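Local coordinates for nucleoprotein (Human coronavirus NL63, PDB 5EPW) that probably packages the positive-strand viral RNA genome into a helical ribonucleocapsid and takes part in virion assembly, its C-terminal domain pairing with a second copy to form a dimer, at residues 18-23 against 27-32; 51-54 against 60-63. One frame throughout, in Å; residues are numbered along the deposited sequence.

Contact 1: residues 18-23 against 27-32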
loop_
_atom_site.group_PDB
_atom_site.type_symbol
_atom_site.label_atom_id
_atom_site.label_comp_id
_atom_site.label_asym_id
_atom_site.label_seq_id
_atom_site.Cartn_x
_atom_site.Cartn_y
_atom_site.Cartn_z
ATOM N N PRO B 18 -4.342 10.619 22.366
ATOM C CA PRO B 18 -3.546 9.388 22.149
ATOM C C PRO B 18 -2.787 9.417 20.766
ATOM O O PRO B 18 -3.406 9.412 19.692
ATOM C CB PRO B 18 -4.590 8.273 22.242
ATOM C CG PRO B 18 -5.907 8.953 21.939
ATOM C CD PRO B 18 -5.805 10.384 22.360
ATOM N N SER B 19 -1.470 9.499 20.841
ATOM C CA SER B 19 -0.596 9.843 19.709
ATOM C C SER B 19 -0.722 8.720 18.680
ATOM O O SER B 19 -0.772 7.541 19.032
ATOM C CB SER B 19 0.872 9.883 20.221
ATOM O OG SER B 19 1.901 10.252 19.280
ATOM N N GLN B 20 -0.687 9.088 17.401
ATOM C CA GLN B 20 -0.442 8.080 16.335
ATOM C C GLN B 20 0.902 7.378 16.563
ATOM O O GLN B 20 1.100 6.259 16.067
ATOM C CB GLN B 20 -0.450 8.813 14.935
ATOM C CG GLN B 20 -1.764 9.354 14.435
ATOM C CD GLN B 20 -2.813 8.327 14.344
ATOM O OE1 GLN B 20 -2.709 7.392 13.536
ATOM N NE2 GLN B 20 -3.849 8.453 15.196
ATOM N N LEU B 21 1.864 7.951 17.306
ATOM C CA LEU B 21 3.106 7.238 17.596
ATOM C C LEU B 21 2.987 6.098 18.575
ATOM O O LEU B 21 3.961 5.333 18.726
ATOM C CB LEU B 21 4.214 8.171 18.075
ATOM C CG LEU B 21 4.556 9.273 17.084
ATOM C CD1 LEU B 21 5.015 10.495 17.854
ATOM C CD2 LEU B 21 5.572 8.770 16.056
ATOM N N LYS B 22 1.789 5.908 19.150
ATOM C CA LYS B 22 1.415 4.765 19.952
ATOM C C LYS B 22 1.052 3.603 19.060
ATOM O O LYS B 22 0.969 2.459 19.540
ATOM C CB LYS B 22 0.187 5.053 20.881
ATOM N N LYS B 23 0.802 3.875 17.764
ATOM C CA LYS B 23 0.477 2.782 16.804
ATOM C C LYS B 23 1.716 2.389 16.072
ATOM O O LYS B 23 2.592 3.206 15.902
ATOM C CB LYS B 23 -0.600 3.209 15.780
ATOM C CG LYS B 23 -1.921 3.580 16.426
ATOM C CD LYS B 23 -2.740 4.542 15.628
ATOM C CE LYS B 23 -3.756 3.829 14.820
ATOM N NZ LYS B 23 -4.239 4.799 13.761
ATOM N N LYS B 27 0.337 1.632 10.577
ATOM C CA LYS B 27 -1.067 1.992 10.871
ATOM C C LYS B 27 -1.296 3.445 11.256
ATOM O O LYS B 27 -2.436 3.807 11.619
ATOM C CB LYS B 27 -1.535 1.101 12.028
ATOM C CG LYS B 27 -1.598 -0.356 11.658
ATOM C CD LYS B 27 -2.419 -0.725 10.468
ATOM C CE LYS B 27 -2.873 -2.213 10.348
ATOM N NZ LYS B 27 -3.698 -2.434 9.151
ATOM N N ARG B 28 -0.262 4.299 11.049
ATOM C CA ARG B 28 -0.436 5.715 11.381
ATOM C C ARG B 28 -1.201 6.481 10.334
ATOM O O ARG B 28 -1.117 6.174 9.125
ATOM C CB ARG B 28 0.929 6.335 11.648
ATOM C CG ARG B 28 1.662 5.654 12.796
ATOM C CD ARG B 28 3.054 6.267 13.146
ATOM N NE ARG B 28 3.660 5.435 14.167
ATOM C CZ ARG B 28 4.948 5.289 14.346
ATOM N NH1 ARG B 28 5.901 5.855 13.595
ATOM N NH2 ARG B 28 5.332 4.388 15.250
ATOM N N VAL B 29 -1.939 7.503 10.754
ATOM C CA VAL B 29 -2.720 8.317 9.887
ATOM C C VAL B 29 -2.306 9.764 10.193
ATOM O O VAL B 29 -2.632 10.316 11.267
ATOM C CB VAL B 29 -4.254 8.135 10.091
ATOM C CG1 VAL B 29 -4.995 9.111 9.221
ATOM C CG2 VAL B 29 -4.661 6.703 9.845
ATOM N N PRO B 30 -1.491 10.396 9.308
ATOM C CA PRO B 30 -0.985 11.761 9.574
ATOM C C PRO B 30 -2.049 12.852 9.379
ATOM O O PRO B 30 -2.862 12.775 8.468
ATOM C CB PRO B 30 0.162 11.884 8.564
ATOM C CG PRO B 30 -0.401 11.124 7.416
ATOM C CD PRO B 30 -0.997 9.875 8.021
ATOM N N THR B 31 -1.927 13.918 10.207
ATOM C CA THR B 31 -2.793 15.103 10.233
ATOM C C THR B 31 -1.913 16.301 10.541
ATOM O O THR B 31 -0.767 16.145 10.791
ATOM C CB THR B 31 -3.840 14.991 11.338
ATOM O OG1 THR B 31 -3.189 14.928 12.568
ATOM C CG2 THR B 31 -4.705 13.745 11.175
ATOM N N ARG B 32 -2.462 17.514 10.529
ATOM C CA ARG B 32 -1.664 18.690 10.872
ATOM C C ARG B 32 -1.062 18.577 12.259
ATOM O O ARG B 32 0.099 18.926 12.499
ATOM C CB ARG B 32 -2.543 19.945 10.801
ATOM C CG ARG B 32 -1.861 21.146 11.431
ATOM C CD ARG B 32 -1.354 22.134 10.460
ATOM N NE ARG B 32 -2.278 23.254 10.299
ATOM C CZ ARG B 32 -2.371 23.983 9.183
ATOM N NH1 ARG B 32 -1.604 23.715 8.125
ATOM N NH2 ARG B 32 -3.258 24.981 9.107
HETATM O O HOH W 1 -5.229 3.438 12.020
#
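Arg28 reaches from the 27-32 segment to the end of the short 3-10 turn at residues 20-22 and holds the carbonyl of Lys23 side-on: its NE lies 3.0 Å from Lys23 O and its NH2 3.1 Å from the same Lys23 O. That oxygen sits at the edge of the guanidinium, close to its plane, so the pair of bonds fixes how the flat group is turned. A methyl of Leu21 lies over the outer part of one face, its CD2 3.8 Å from Arg28 NH1. The arm is extended from CG to NE (chi2 -178°), which carries the guanidinium past Gln20 O to the far end of the turn; the remaining nitrogen, NH1, bonds to Cys39 O at the end of helix 36-39.

This is surface packing in the N-terminal part of the coronavirus nucleocapsid C-terminal dimerization domain, where an ST turn made by Ser19 OG and Leu21 N, 3.0 Å apart, opens the 3-10 segment. The second set of bonds starts from Gln20, at the start of the 3-10 turn. Its side chain bends at chi2 (-57°) and brings OE1 to the backbone of the other segment, where Val29 N donates to Gln20 OE1 over 2.9 Å from a position tilted out of the amide plane. The same oxygen accepts from Lys23 NZ, nearer that plane, so two donors hold the carboxamide. Lys23 NZ in turn gives a bond to Lys27 O at 3.0 Å. The Lys27 side chain leads away from 18-23, and its NZ bonds to Ile71 O and Ala68 O of the second subunit, while Arg28 O accepts from Asn73 ND2 of that subunit.

Contact 2: residues 51-54 against 60-63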
loop_
_atom_site.group_PDB
_atom_site.type_symbol
_atom_site.label_atom_id
_atom_site.label_comp_id
_atom_site.label_asym_id
_atom_site.label_seq_id
_atom_site.Cartn_x
_atom_site.Cartn_y
_atom_site.Cartn_z
ATOM N N ASP B 51 3.864 16.795 -1.742
ATOM C CA ASP B 51 4.360 18.137 -1.610
ATOM C C ASP B 51 4.296 18.716 -0.218
ATOM O O ASP B 51 3.902 18.033 0.741
ATOM C CB ASP B 51 3.619 19.020 -2.675
ATOM C CG ASP B 51 2.160 19.291 -2.384
ATOM O OD1 ASP B 51 1.724 19.127 -1.229
ATOM O OD2 ASP B 51 1.354 19.608 -3.305
ATOM N N SER B 52 4.666 19.981 -0.025
ATOM C CA SER B 52 4.759 20.515 1.294
ATOM C C SER B 52 3.380 20.560 1.995
ATOM O O SER B 52 3.370 20.406 3.210
ATOM C CB SER B 52 5.277 21.962 1.228
ATOM O OG SER B 52 4.374 22.751 0.468
ATOM N N ASP B 53 2.293 20.767 1.268
ATOM C CA ASP B 53 0.936 20.786 1.847
ATOM C C ASP B 53 0.523 19.369 2.350
ATOM O O ASP B 53 -0.013 19.198 3.462
ATOM C CB ASP B 53 -0.115 21.289 0.851
ATOM C CG ASP B 53 -1.480 21.452 1.502
ATOM O OD1 ASP B 53 -1.585 22.178 2.481
ATOM O OD2 ASP B 53 -2.484 20.845 1.114
ATOM N N LEU B 54 0.849 18.371 1.500
ATOM C CA LEU B 54 0.585 16.992 1.916
ATOM C C LEU B 54 1.412 16.623 3.115
ATOM O O LEU B 54 0.945 15.850 4.031
ATOM C CB LEU B 54 0.821 16.049 0.769
ATOM C CG LEU B 54 -0.332 15.754 -0.131
ATOM C CD1 LEU B 54 -1.427 14.885 0.429
ATOM C CD2 LEU B 54 -0.926 17.002 -0.761
ATOM N N ASP B 60 -5.535 15.197 5.872
ATOM C CA ASP B 60 -6.400 16.399 5.899
ATOM C C ASP B 60 -6.035 17.401 4.856
ATOM O O ASP B 60 -6.720 18.480 4.672
ATOM C CB ASP B 60 -6.411 16.961 7.298
ATOM C CG ASP B 60 -7.149 16.037 8.290
ATOM O OD1 ASP B 60 -7.869 15.115 7.899
ATOM O OD2 ASP B 60 -6.827 16.197 9.425
ATOM N N ALA B 61 -4.979 17.167 4.097
ATOM C CA ALA B 61 -4.662 18.045 2.945
ATOM C C ALA B 61 -5.828 17.975 1.958
ATOM O O ALA B 61 -6.376 16.884 1.718
ATOM C CB ALA B 61 -3.415 17.614 2.277
ATOM N N LYS B 62 -6.217 19.151 1.361
ATOM C CA LYS B 62 -7.408 19.131 0.573
ATOM C C LYS B 62 -7.250 18.325 -0.718
ATOM O O LYS B 62 -8.254 17.813 -1.287
ATOM C CB LYS B 62 -7.914 20.562 0.215
ATOM C CG LYS B 62 -8.382 21.294 1.523
ATOM C CD LYS B 62 -9.715 20.686 1.954
ATOM C CE LYS B 62 -10.374 21.639 2.939
ATOM N NZ LYS B 62 -9.455 22.044 4.047
ATOM N N GLY B 63 -5.980 18.126 -1.124
ATOM C CA GLY B 63 -5.663 17.259 -2.328
ATOM C C GLY B 63 -5.720 15.761 -2.047
ATOM O O GLY B 63 -5.731 14.940 -3.010
HETATM O O HOH W 2 -3.685 19.948 -0.900
HETATM O O HOH W 3 -4.829 21.528 2.194
#
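A small, partly buried contact joins the first turn of helix 52-57 to the loop that leads from it into helix 64-68, within the dimerization domain of the nucleocapsid protein. The chain leaves the helix and comes back past its own N-terminal turn, so Leu54 and Ala61 come alongside, their CA atoms 5.4 Å apart. The direct touch is apolar. Ala61 points its methyl at the helix, and Leu54 meets it with the end of its branch, CD1 lying 3.8 Å from Ala61 CB and CD2 only slightly farther off. Leu54 is buried, and Phe64 and Leu67 of helix 64-68 pack on it from the same chain, as does Phe79 of the second subunit; the leucine thus ties this turn both to the next helix and to the dimer partner.

Asp51 is the N-cap of the helix. Its OD1 accepts from Leu54 N at 3.0 Å, an almost straight bond (169°) that engages an amide of the first turn and is likely to suit the positive end of the helix dipole. One residue before Leu54, Asp53 sends its carboxylate toward the loop. With CG anti to the backbone N (chi1 -174°), OD2 comes over the methyl of Ala61, 3.6 Å from Ala61 CB, while OD1 makes a weak bond to Asn57 ND2 farther along the helix. The polar link to the loop runs through solvent: two waters donate to Asp53 OD2, and each accepts from a different loop amide. One stands 2.7 Å from Asp53 OD2 and takes the N-H of Lys62; the other takes that of Gly63, its oxygen 2.9 Å from Gly63 N.

The two contacts follow one another in sequence, and their centres lie about 17 Å apart. They meet directly where the end of 27-32 passes the start of 60-63: Thr31 CG2 packs 3.7 Å from Asp60 OD2. Pro30 is also joined to Val59 by backbone hydrogen bonding, and Val29 packs on Val59, just ahead of the 60-63 loop. Contact 1 lies at the surface, its centre about 14 Å from the centre of the chain; contact 2 is somewhat deeper, its centre about 11 Å from that of the chain. Both reach the second subunit, the first by polar bonds as well as packing, the second by packing through Leu54.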